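Local coordinates for maltose operon transcriptional repressor (PDB 3HCW), which probably represses transcription of the maltose operon as a DNA-binding regulator with a C-terminal effector-binding core resembling periplasmic sugar-binding proteins, at residues V13-E18 and P25-V30; Q46-N51 and Y61-Q66; L74-S77 and P82-Q85; P93-G98 and Q252-A257; E120-H125 and A195-D200. All blocks are in the same frame, centred on the assembly; numbering follows the deposited sequence.

Contact 1: V13-E18 and P25-V30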
# COMPACT_ATOMS: atom_id res chain seq x y z
N VAL A 13 -12.57 6.00 13.35
CA VAL A 13 -12.91 4.57 13.47
C VAL A 13 -12.75 3.75 12.18
O VAL A 13 -13.46 3.96 11.20
CB VAL A 13 -14.33 4.35 14.04
CG1 VAL A 13 -14.55 2.88 14.40
CG2 VAL A 13 -14.56 5.23 15.26
N LEU A 14 -11.82 2.80 12.22
CA LEU A 14 -11.54 1.88 11.13
C LEU A 14 -12.30 0.56 11.30
O LEU A 14 -12.74 0.21 12.40
CB LEU A 14 -10.03 1.58 11.07
CG LEU A 14 -9.06 2.28 10.12
CD1 LEU A 14 -9.03 1.57 8.77
CD2 LEU A 14 -9.33 3.76 9.95
N LYS A 15 -12.44 -0.17 10.19
CA LYS A 15 -13.08 -1.49 10.14
C LYS A 15 -12.21 -2.57 10.80
O LYS A 15 -12.70 -3.39 11.57
CB LYS A 15 -13.37 -1.84 8.67
CG LYS A 15 -14.22 -3.09 8.43
CD LYS A 15 -13.88 -3.72 7.06
CE LYS A 15 -14.27 -2.82 5.89
NZ LYS A 15 -13.84 -3.38 4.58
N GLY A 16 -10.91 -2.54 10.48
CA GLY A 16 -9.92 -3.47 11.06
C GLY A 16 -8.49 -2.97 10.95
O GLY A 16 -8.24 -1.90 10.37
N SER A 17 -7.55 -3.74 11.50
CA SER A 17 -6.13 -3.38 11.50
C SER A 17 -5.34 -4.27 10.56
O SER A 17 -4.12 -4.11 10.41
CB SER A 17 -5.54 -3.51 12.90
OG SER A 17 -6.54 -3.40 13.89
N GLU A 18 -6.06 -5.21 9.92
CA GLU A 18 -5.49 -6.29 9.11
C GLU A 18 -4.49 -5.80 8.07
O GLU A 18 -4.58 -4.66 7.59
CB GLU A 18 -6.60 -7.09 8.41
CG GLU A 18 -7.98 -7.04 9.07
CD GLU A 18 -8.05 -7.77 10.40
OE1 GLU A 18 -8.44 -7.13 11.41
OE2 GLU A 18 -7.73 -8.98 10.44
N PRO A 25 -4.69 1.05 0.02
CA PRO A 25 -4.53 2.43 -0.46
C PRO A 25 -5.78 3.29 -0.34
O PRO A 25 -5.70 4.51 -0.47
CB PRO A 25 -4.19 2.24 -1.95
CG PRO A 25 -3.62 0.89 -2.04
CD PRO A 25 -4.43 0.08 -1.05
N PHE A 26 -6.93 2.66 -0.10
CA PHE A 26 -8.16 3.40 0.18
C PHE A 26 -8.01 4.10 1.50
O PHE A 26 -8.15 5.32 1.58
CB PHE A 26 -9.38 2.48 0.23
CG PHE A 26 -10.64 3.20 0.65
CD1 PHE A 26 -11.31 4.02 -0.24
CD2 PHE A 26 -11.14 3.05 1.95
CE1 PHE A 26 -12.48 4.69 0.15
CE2 PHE A 26 -12.29 3.72 2.35
CZ PHE A 26 -12.96 4.54 1.45
N TYR A 27 -7.74 3.32 2.54
CA TYR A 27 -7.62 3.86 3.88
C TYR A 27 -6.38 4.75 4.02
O TYR A 27 -6.45 5.80 4.63
CB TYR A 27 -7.67 2.75 4.92
CG TYR A 27 -8.99 2.01 4.90
CD1 TYR A 27 -10.13 2.56 5.49
CD2 TYR A 27 -9.11 0.76 4.27
CE1 TYR A 27 -11.35 1.89 5.48
CE2 TYR A 27 -10.32 0.08 4.26
CZ TYR A 27 -11.44 0.65 4.86
OH TYR A 27 -12.64 -0.02 4.85
N ILE A 28 -5.26 4.35 3.43
CA ILE A 28 -4.07 5.22 3.44
C ILE A 28 -4.38 6.62 2.90
O ILE A 28 -4.06 7.62 3.54
CB ILE A 28 -2.87 4.58 2.70
CG1 ILE A 28 -2.42 3.33 3.45
CG2 ILE A 28 -1.70 5.58 2.56
CD1 ILE A 28 -1.86 2.29 2.57
N ASN A 29 -5.06 6.69 1.76
CA ASN A 29 -5.43 7.98 1.21
C ASN A 29 -6.56 8.71 1.94
O ASN A 29 -6.52 9.93 2.07
CB ASN A 29 -5.70 7.86 -0.28
CG ASN A 29 -4.44 7.51 -1.06
OD1 ASN A 29 -3.39 8.08 -0.82
ND2 ASN A 29 -4.55 6.56 -1.98
N VAL A 30 -7.55 7.97 2.45
CA VAL A 30 -8.64 8.60 3.21
C VAL A 30 -8.10 9.22 4.50
O VAL A 30 -8.34 10.41 4.75
CB VAL A 30 -9.83 7.63 3.48
CG1 VAL A 30 -10.81 8.25 4.42
CG2 VAL A 30 -10.57 7.31 2.20
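Y27 turns its ring to the side chains of L14 and K15 at the start of the periplasmic-binding-protein-like fold, where the loop 13-18 leaves strand 9-13 and helix 25-39 begins the return path of a beta-alpha-beta unit. The ring is directed at the loop because CG stands anti to the carbonyl carbon (chi1 -63°), and it is approached from both sides of its plane. On one side F26 places CD2 over the ring centre, 3.5 Å above the plane. From the opposite side comes L14, whose side chain slides past the tyrosine in the reverse direction and obliquely meets Y27 CD1 with its CD1 at 3.6 Å. K15 instead crosses Y27 at about a right angle, its chain bent at chi3 (-66°) near the phenolic end, while its ammonium group makes a cation-pi contact with F143. I21 of helix 19-22 also touches L14, K15 and Y27. A bound glycerol about 4 Å from the Y27 side chain is consistent with a pocket edge. Farther along the helix, I28 packs on I28 of the second subunit and N29 bonds to E19 and R22 of that subunit. The phenol oxygen Y27 OH lies 3.4 Å from the methylene K15 CE.

Contact 2: Q46-N51 and Y61-Q66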
# COMPACT_ATOMS: atom_id res chain seq x y z
N GLN A 46 -6.68 10.47 15.81
CA GLN A 46 -6.37 9.23 16.52
C GLN A 46 -7.14 8.05 15.91
O GLN A 46 -8.34 7.86 16.15
CB GLN A 46 -6.68 9.37 18.01
CG GLN A 46 -6.02 8.32 18.89
CD GLN A 46 -6.69 8.20 20.25
OE1 GLN A 46 -6.88 9.19 20.96
NE2 GLN A 46 -7.07 6.98 20.62
N THR A 47 -6.40 7.28 15.11
CA THR A 47 -6.90 6.12 14.38
C THR A 47 -7.06 4.90 15.31
O THR A 47 -6.09 4.51 15.97
CB THR A 47 -5.91 5.75 13.25
OG1 THR A 47 -5.62 6.91 12.46
CG2 THR A 47 -6.47 4.66 12.35
N THR A 48 -8.25 4.31 15.34
CA THR A 48 -8.48 3.06 16.10
C THR A 48 -7.60 1.94 15.56
O THR A 48 -7.31 1.89 14.35
CB THR A 48 -9.97 2.58 16.12
OG1 THR A 48 -10.40 2.20 14.80
CG2 THR A 48 -10.91 3.66 16.67
N VAL A 49 -7.17 1.05 16.45
CA VAL A 49 -6.19 0.01 16.14
C VAL A 49 -6.79 -1.40 16.32
O VAL A 49 -6.12 -2.42 16.10
CB VAL A 49 -4.87 0.24 16.95
CG1 VAL A 49 -4.98 -0.29 18.39
CG2 VAL A 49 -3.65 -0.31 16.22
N SER A 50 -8.07 -1.45 16.69
CA SER A 50 -8.80 -2.68 16.99
C SER A 50 -9.10 -3.51 15.73
O SER A 50 -9.26 -2.96 14.64
CB SER A 50 -10.10 -2.35 17.70
OG SER A 50 -10.21 -3.02 18.93
N ASN A 51 -9.20 -4.82 15.91
CA ASN A 51 -9.30 -5.76 14.79
C ASN A 51 -10.59 -6.59 14.74
O ASN A 51 -10.80 -7.35 13.80
CB ASN A 51 -8.06 -6.68 14.74
CG ASN A 51 -7.84 -7.45 16.04
OD1 ASN A 51 -8.24 -8.61 16.16
ND2 ASN A 51 -7.21 -6.81 17.03
N TYR A 61 -15.49 3.11 23.05
CA TYR A 61 -16.12 3.49 24.32
C TYR A 61 -15.13 4.08 25.31
O TYR A 61 -15.47 5.00 26.06
CB TYR A 61 -16.87 2.31 24.96
CG TYR A 61 -17.67 2.71 26.19
CD1 TYR A 61 -18.87 3.40 26.06
CD2 TYR A 61 -17.21 2.39 27.47
CE1 TYR A 61 -19.60 3.77 27.19
CE2 TYR A 61 -17.94 2.76 28.59
CZ TYR A 61 -19.13 3.45 28.45
OH TYR A 61 -19.86 3.82 29.56
N LYS A 62 -13.90 3.55 25.31
CA LYS A 62 -12.80 4.11 26.09
C LYS A 62 -12.55 5.55 25.68
O LYS A 62 -12.50 6.43 26.54
CB LYS A 62 -11.54 3.25 25.93
CG LYS A 62 -10.38 3.65 26.86
CD LYS A 62 -9.41 2.48 27.11
CE LYS A 62 -8.66 2.05 25.85
NZ LYS A 62 -7.63 3.04 25.42
N MET A 63 -12.43 5.80 24.37
CA MET A 63 -12.29 7.16 23.83
C MET A 63 -13.43 8.12 24.22
O MET A 63 -13.19 9.32 24.39
CB MET A 63 -12.11 7.13 22.31
CG MET A 63 -10.83 6.44 21.85
SD MET A 63 -10.87 5.90 20.12
CE MET A 63 -10.46 7.43 19.29
N ILE A 64 -14.66 7.61 24.36
CA ILE A 64 -15.79 8.42 24.83
C ILE A 64 -15.62 8.76 26.31
O ILE A 64 -15.58 9.94 26.69
CB ILE A 64 -17.20 7.72 24.72
CG1 ILE A 64 -17.37 6.86 23.45
CG2 ILE A 64 -18.34 8.75 24.90
CD1 ILE A 64 -17.31 7.58 22.13
N LYS A 65 -15.54 7.70 27.12
CA LYS A 65 -15.54 7.78 28.58
C LYS A 65 -14.34 8.53 29.16
O LYS A 65 -14.49 9.34 30.08
CB LYS A 65 -15.62 6.37 29.17
CG LYS A 65 -16.89 6.08 29.92
CD LYS A 65 -16.64 6.12 31.42
CE LYS A 65 -17.76 5.45 32.19
NZ LYS A 65 -17.25 4.76 33.41
N GLN A 66 -13.15 8.28 28.60
CA GLN A 66 -11.94 9.00 28.99
C GLN A 66 -11.83 10.38 28.34
O GLN A 66 -10.80 11.04 28.47
CB GLN A 66 -10.70 8.17 28.66
CG GLN A 66 -10.37 7.08 29.65
CD GLN A 66 -9.01 6.45 29.40
OE1 GLN A 66 -8.58 6.29 28.26
NE2 GLN A 66 -8.33 6.09 30.48
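M63 on helix 53-65 is held against Q46 and T48 at the end of strand 44-47. Along 61-66 the helix runs regularly from Y61, whose carbonyl accepts the amide of K65. M63 points its side chain at the strand, with CG anti to the carbonyl carbon (chi1 -64°) and a bend at chi3 (81°) that folds the terminal methyl round toward Q46. That methyl, M63 CE, lies 3.7 Å from Q46 NE2 and 3.8 Å from the backbone Q46 O. The two chains arrive from opposite directions, the NE2 end of the amide meeting the thioether. T48 crosses the methionine at about a right angle, its CG2 methyl 4.1 Å from M63 SD. The other T48 branch is engaged elsewhere, since T48 OG1 accepts a hydrogen bond from the amide of L14. After M63, I64 packs inward on F72 of strand 71-74, which M63 touches too, and the helix ends as Q66 leaves helical geometry. Such packing of a helix against the strand that precedes it is typical of the beta-alpha-beta crossovers of this Rossmann-like lobe, here from strand 44-47 to strand 71-74 across strand 9-13.

Contact 3: L74-S77 and P82-Q85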
# COMPACT_ATOMS: atom_id res chain seq x y z
N LEU A 74 -16.51 7.94 11.28
CA LEU A 74 -16.63 6.51 10.98
C LEU A 74 -16.23 6.27 9.53
O LEU A 74 -16.84 6.83 8.62
CB LEU A 74 -18.06 6.00 11.17
CG LEU A 74 -18.74 6.15 12.53
CD1 LEU A 74 -20.09 5.48 12.51
CD2 LEU A 74 -17.90 5.54 13.60
N LEU A 75 -15.20 5.45 9.32
CA LEU A 75 -14.65 5.22 7.99
C LEU A 75 -15.34 4.08 7.22
O LEU A 75 -14.76 3.52 6.29
CB LEU A 75 -13.16 4.93 8.05
CG LEU A 75 -12.04 5.94 8.35
CD1 LEU A 75 -11.01 5.85 7.23
CD2 LEU A 75 -12.50 7.35 8.48
N TYR A 76 -16.56 3.74 7.61
CA TYR A 76 -17.36 2.74 6.92
C TYR A 76 -18.84 2.99 7.20
O TYR A 76 -19.18 3.72 8.13
CB TYR A 76 -16.97 1.32 7.36
CG TYR A 76 -17.30 1.02 8.80
CD1 TYR A 76 -16.39 1.30 9.81
CD2 TYR A 76 -18.53 0.47 9.15
CE1 TYR A 76 -16.70 1.04 11.14
CE2 TYR A 76 -18.85 0.21 10.46
CZ TYR A 76 -17.93 0.50 11.45
OH TYR A 76 -18.25 0.23 12.74
N SER A 77 -19.72 2.38 6.40
CA SER A 77 -21.16 2.43 6.64
C SER A 77 -21.73 1.02 6.69
O SER A 77 -21.46 0.20 5.80
CB SER A 77 -21.85 3.25 5.55
OG SER A 77 -23.23 3.40 5.81
N PRO A 82 -23.52 -0.97 15.62
CA PRO A 82 -23.65 -0.76 17.07
C PRO A 82 -22.69 0.30 17.62
O PRO A 82 -22.96 0.87 18.68
CB PRO A 82 -23.31 -2.14 17.66
CG PRO A 82 -23.26 -3.09 16.50
CD PRO A 82 -22.89 -2.26 15.32
N ILE A 83 -21.59 0.55 16.92
CA ILE A 83 -20.66 1.61 17.29
C ILE A 83 -21.15 2.98 16.76
O ILE A 83 -20.89 4.00 17.38
CB ILE A 83 -19.17 1.24 16.95
CG1 ILE A 83 -18.17 2.26 17.52
CG2 ILE A 83 -18.97 1.04 15.49
CD1 ILE A 83 -17.69 3.31 16.52
N LYS A 84 -21.88 2.98 15.65
CA LYS A 84 -22.64 4.16 15.23
C LYS A 84 -23.77 4.44 16.23
O LYS A 84 -24.06 5.60 16.53
CB LYS A 84 -23.21 3.99 13.81
CG LYS A 84 -23.88 5.25 13.22
CD LYS A 84 -24.18 5.12 11.73
CE LYS A 84 -25.41 4.24 11.46
NZ LYS A 84 -25.56 3.94 10.01
N GLN A 85 -24.38 3.38 16.75
CA GLN A 85 -25.37 3.48 17.83
C GLN A 85 -24.78 4.01 19.15
O GLN A 85 -25.45 4.76 19.87
CB GLN A 85 -26.07 2.14 18.09
CG GLN A 85 -27.47 2.04 17.48
CD GLN A 85 -28.40 3.16 17.94
OE1 GLN A 85 -28.97 3.88 17.11
NE2 GLN A 85 -28.56 3.31 19.25
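L74 and K84 mark the closest backbone approach, with their CA atoms 7.7 Å apart, where the chain leaves strand 71-74 and soon enters helix 82-89, the first half of a beta-alpha-beta crossover to strand 94-97 in the periplasmic-binding-protein-like fold. L74 still has extended strand geometry, L75 turns the backbone (psi 21°), and Y76 is extended again, which carries the loop along the first turn of the helix. Within that turn I83 starts its side chain toward the loop, and K84 offers the flank of its chain.

L74 serves two partners with its two methyl branches. CD2 slides past the end of I83 and meets I83 CD1 at 3.7 Å; CD1 lies across the aliphatic base of the lysine, 3.7 Å from K84 CB. The charged end of K84 runs on to a long, weak ion pair with D105. Y76 meets the other branch of I83: its chi1 of 67° puts CG between the backbone N and the carbonyl carbon, and the methyl I83 CG2 sits at the ring edge, near its plane. The separation of 3.0 Å between Y76 OH and I83 CG2 is very short for such a pair, so its exact value is doubtful. The hydroxyl itself is hydrogen-bonded to D81 OD2, just before the helix.

Around this turn, I83 also packs on M53 and V60 of helix 53-65, K84 rests on F94 of strand 94-97, and L75 faces the other way, onto Y27, V30, L31 and I34, so that the end of this inner strand lies between helices 53-65 and 82-89 on one face and helix 25-39 on the other.

Contact 4: P93-G98 and Q252-A257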
# COMPACT_ATOMS: atom_id res chain seq x y z
N PRO A 93 -20.54 13.99 18.51
CA PRO A 93 -20.60 14.50 17.13
C PRO A 93 -19.79 13.60 16.21
O PRO A 93 -18.70 13.16 16.61
CB PRO A 93 -19.94 15.88 17.23
CG PRO A 93 -20.03 16.25 18.67
CD PRO A 93 -19.85 14.95 19.40
N PHE A 94 -20.31 13.31 15.02
CA PHE A 94 -19.59 12.47 14.06
C PHE A 94 -19.91 12.70 12.59
O PHE A 94 -20.90 13.31 12.23
CB PHE A 94 -19.68 10.97 14.42
CG PHE A 94 -21.05 10.37 14.33
CD1 PHE A 94 -21.91 10.41 15.43
CD2 PHE A 94 -21.47 9.72 13.18
CE1 PHE A 94 -23.18 9.85 15.37
CE2 PHE A 94 -22.75 9.15 13.11
CZ PHE A 94 -23.60 9.21 14.21
N ILE A 95 -19.01 12.18 11.75
CA ILE A 95 -19.21 12.08 10.31
C ILE A 95 -19.17 10.59 9.96
O ILE A 95 -18.56 9.80 10.69
CB ILE A 95 -18.12 12.89 9.52
CG1 ILE A 95 -18.73 14.14 8.91
CG2 ILE A 95 -17.53 12.13 8.36
CD1 ILE A 95 -19.23 15.11 9.90
N VAL A 96 -19.86 10.20 8.90
CA VAL A 96 -19.73 8.85 8.37
C VAL A 96 -19.22 8.92 6.95
O VAL A 96 -19.74 9.66 6.12
CB VAL A 96 -21.07 8.08 8.41
CG1 VAL A 96 -20.90 6.66 7.87
CG2 VAL A 96 -21.64 8.06 9.82
N ILE A 97 -18.17 8.17 6.66
CA ILE A 97 -17.79 7.97 5.29
C ILE A 97 -18.52 6.72 4.78
O ILE A 97 -18.21 5.59 5.17
CB ILE A 97 -16.28 7.89 5.10
CG1 ILE A 97 -15.63 9.17 5.63
CG2 ILE A 97 -15.94 7.69 3.62
CD1 ILE A 97 -14.17 9.29 5.33
N GLY A 98 -19.52 6.97 3.93
CA GLY A 98 -20.36 5.92 3.34
C GLY A 98 -21.79 6.39 3.10
O GLY A 98 -22.06 7.60 3.12
N GLN A 252 -10.44 14.58 2.83
CA GLN A 252 -10.40 16.03 3.00
C GLN A 252 -11.79 16.59 3.28
O GLN A 252 -11.95 17.43 4.16
CB GLN A 252 -9.79 16.72 1.78
CG GLN A 252 -8.29 16.52 1.65
CD GLN A 252 -7.73 17.03 0.33
OE1 GLN A 252 -8.47 17.47 -0.56
NE2 GLN A 252 -6.40 16.98 0.19
N GLN A 253 -12.79 16.10 2.54
CA GLN A 253 -14.19 16.53 2.73
C GLN A 253 -14.76 16.12 4.10
O GLN A 253 -15.50 16.88 4.71
CB GLN A 253 -15.07 15.96 1.61
CG GLN A 253 -14.78 16.53 0.22
CD GLN A 253 -15.26 17.97 0.06
OE1 GLN A 253 -16.40 18.30 0.39
NE2 GLN A 253 -14.39 18.82 -0.45
N ALA A 254 -14.40 14.93 4.57
CA ALA A 254 -14.83 14.47 5.89
C ALA A 254 -14.18 15.29 6.99
O ALA A 254 -14.83 15.62 7.99
CB ALA A 254 -14.50 13.00 6.07
N GLY A 255 -12.90 15.62 6.79
CA GLY A 255 -12.13 16.48 7.69
C GLY A 255 -12.71 17.88 7.80
O GLY A 255 -12.87 18.41 8.90
N SER A 256 -13.02 18.47 6.65
CA SER A 256 -13.69 19.77 6.60
C SER A 256 -15.06 19.77 7.27
O SER A 256 -15.37 20.69 8.03
CB SER A 256 -13.82 20.25 5.16
OG SER A 256 -12.53 20.52 4.63
N ALA A 257 -15.87 18.74 6.99
CA ALA A 257 -17.22 18.61 7.56
C ALA A 257 -17.22 18.56 9.08
O ALA A 257 -17.99 19.27 9.72
CB ALA A 257 -17.93 17.38 7.01
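I95 and I97, on the same face of strand 94-97, hold the small side chains of A254 and A257 on helix 247-263. This helix, from late in the chain, covers one face of the parallel sheet, forming an alpha/beta layer of the periplasmic-binding-protein-like fold. Strand and helix segments run nearly antiparallel, at 164°, with axes 8.9 Å apart. The alanines make a shallow surface on the helix, and the isoleucines supply the bulk. The A254 methyl is the bump that enters the hollow between the two isoleucines: it lies 3.9 Å from I95 CG2 and 3.8 Å from I97 CD1. I97 reaches it because its CG1 stands anti to the carbonyl carbon (chi1 -57°), which swings the ethyl end toward the helix. A257, one turn along the helix from A254, meets the other branch of I95, with I95 CG1 3.8 Å from A257 CB. On the same helix, Q252 O accepts both S256 N and S256 OG from opposite faces of its plane, the hydroxyl at 3.2 Å.

The strand lies between strands 71-74 and 110-113, where I73 touches both isoleucines and I111 touches I95 and A257. V30 of helix 25-39 packs beside I97, while F94 turns to helix 82-89 beyond the sheet's other face.

Contact 5: E120-H125 and A195-D200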
# COMPACT_ATOMS: atom_id res chain seq x y z
N GLU A 120 -21.98 1.18 -12.50
CA GLU A 120 -22.68 1.24 -13.77
C GLU A 120 -21.78 1.74 -14.88
O GLU A 120 -21.82 1.21 -15.98
CB GLU A 120 -23.90 2.14 -13.66
CG GLU A 120 -25.06 1.44 -13.02
CD GLU A 120 -26.25 2.32 -12.79
OE1 GLU A 120 -26.22 3.51 -13.19
OE2 GLU A 120 -27.22 1.80 -12.21
N ASN A 121 -20.98 2.77 -14.59
CA ASN A 121 -19.98 3.29 -15.52
C ASN A 121 -18.96 2.22 -15.91
O ASN A 121 -18.62 2.09 -17.09
CB ASN A 121 -19.25 4.50 -14.94
CG ASN A 121 -20.13 5.71 -14.86
OD1 ASN A 121 -21.12 5.81 -15.56
ND2 ASN A 121 -19.77 6.65 -13.98
N LEU A 122 -18.47 1.48 -14.92
CA LEU A 122 -17.49 0.43 -15.17
C LEU A 122 -18.12 -0.72 -15.95
O LEU A 122 -17.53 -1.17 -16.94
CB LEU A 122 -16.87 -0.08 -13.86
CG LEU A 122 -15.69 -1.06 -13.96
CD1 LEU A 122 -14.43 -0.32 -14.36
CD2 LEU A 122 -15.47 -1.77 -12.62
N THR A 123 -19.30 -1.16 -15.51
CA THR A 123 -19.99 -2.28 -16.16
C THR A 123 -20.33 -1.92 -17.61
O THR A 123 -20.17 -2.75 -18.49
CB THR A 123 -21.29 -2.74 -15.40
OG1 THR A 123 -21.01 -2.93 -14.00
CG2 THR A 123 -21.80 -4.06 -15.97
N ARG A 124 -20.79 -0.70 -17.86
CA ARG A 124 -21.09 -0.23 -19.22
C ARG A 124 -19.87 -0.28 -20.13
O ARG A 124 -19.96 -0.76 -21.26
CB ARG A 124 -21.64 1.21 -19.21
CG ARG A 124 -23.11 1.35 -19.56
CD ARG A 124 -23.36 1.08 -21.04
NE ARG A 124 -23.24 2.26 -21.88
CZ ARG A 124 -23.25 2.25 -23.21
NH1 ARG A 124 -23.38 1.11 -23.88
NH2 ARG A 124 -23.14 3.39 -23.89
N HIS A 125 -18.74 0.19 -19.62
CA HIS A 125 -17.47 0.22 -20.37
C HIS A 125 -17.02 -1.15 -20.88
O HIS A 125 -16.59 -1.27 -22.04
CB HIS A 125 -16.36 0.86 -19.55
CG HIS A 125 -14.98 0.58 -20.07
ND1 HIS A 125 -14.48 1.19 -21.20
CD2 HIS A 125 -14.02 -0.26 -19.64
CE1 HIS A 125 -13.26 0.75 -21.43
NE2 HIS A 125 -12.96 -0.14 -20.50
N ALA A 195 -15.78 -10.97 -18.82
CA ALA A 195 -15.16 -9.95 -18.00
C ALA A 195 -15.35 -10.28 -16.52
O ALA A 195 -16.44 -10.73 -16.10
CB ALA A 195 -15.74 -8.56 -18.31
N ILE A 196 -14.29 -10.08 -15.75
CA ILE A 196 -14.34 -10.24 -14.30
C ILE A 196 -14.20 -8.88 -13.65
O ILE A 196 -13.21 -8.17 -13.88
CB ILE A 196 -13.24 -11.19 -13.78
CG1 ILE A 196 -13.45 -12.61 -14.32
CG2 ILE A 196 -13.19 -11.18 -12.24
CD1 ILE A 196 -12.22 -13.50 -14.23
N ILE A 197 -15.19 -8.52 -12.84
CA ILE A 197 -15.13 -7.29 -12.05
C ILE A 197 -15.05 -7.61 -10.56
O ILE A 197 -15.84 -8.40 -10.04
CB ILE A 197 -16.31 -6.33 -12.37
CG1 ILE A 197 -16.16 -5.77 -13.79
CG2 ILE A 197 -16.36 -5.17 -11.37
CD1 ILE A 197 -17.45 -5.21 -14.41
N SER A 198 -14.06 -7.02 -9.88
CA SER A 198 -13.91 -7.16 -8.44
C SER A 198 -14.33 -5.90 -7.72
O SER A 198 -14.10 -4.79 -8.20
CB SER A 198 -12.46 -7.48 -8.05
OG SER A 198 -11.97 -8.62 -8.73
N LEU A 199 -14.91 -6.11 -6.55
CA LEU A 199 -15.30 -5.08 -5.59
C LEU A 199 -14.25 -3.99 -5.29
O LEU A 199 -14.60 -2.82 -5.17
CB LEU A 199 -15.69 -5.77 -4.27
CG LEU A 199 -16.18 -4.85 -3.15
CD1 LEU A 199 -17.52 -4.25 -3.55
CD2 LEU A 199 -16.29 -5.60 -1.83
N ASP A 200 -12.99 -4.39 -5.18
CA ASP A 200 -11.93 -3.54 -4.65
C ASP A 200 -10.59 -4.08 -5.13
O ASP A 200 -10.44 -5.28 -5.32
CB ASP A 200 -11.98 -3.55 -3.11
CG ASP A 200 -10.79 -2.86 -2.48
OD1 ASP A 200 -10.66 -1.63 -2.66
OD2 ASP A 200 -9.97 -3.54 -1.82
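Apolar contact dominates where L122 of helix 115-129 meets I197 of strand 194-198. The two side chains reach toward each other tip to tip, with L122 CD2 and I197 CG2 3.7 Å apart. The leucine extends that far because its CG is anti to the backbone N (chi1 -172°). I197 directs its other branch past T123, where I197 CD1 lies 4.2 Å from T123 OG1. F227 of strand 222-227 touches both L122 and I197, and F136 of strand 133-139 adds to I197, so the pair joins an aromatic-lined layer between helix and sheet in this lobe of the periplasmic-binding-protein-like fold.

The polar side chains beside the contact bond outside it. T123 OG1 is hydrogen-bonded to S119 O one turn back in its own helix, which lets the threonine sit in an apolar setting. S198, on the opposite side of the strand, bonds to H204. D200 is the N-cap of the following helix, its OD2 holding M202 N, and its OD1 is bonded to N228 and to a bound glycerol, consistent with a polar pocket.

Between these two segments the contact is thus apolar, carried by methyl groups, while S198 and D200 find their partners toward the strand's C-terminal end.

Overall arrangement
All five contacts are largely buried, but they divide between two lobes. Contacts 1 to 4 belong to one lobe and contact 5 to the other, some 23 Å or more from each of them by centres. Contacts 1, 3 and 4 interlock: V13 O bonds to L75 N, V30 touches I97, and strands 71-74 and 94-97 pair through L74. Contacts 1 and 2 meet at L14 and S17. Contacts 4 and 5 are wholly aliphatic or nearly so, helix on strand. Contacts 1 and 3 bring in a tyrosine, from a helix in the first and a loop in the second, where a loop leaves a strand end, and contact 2, farthest from the chain centre, relies on methionine beside an amide.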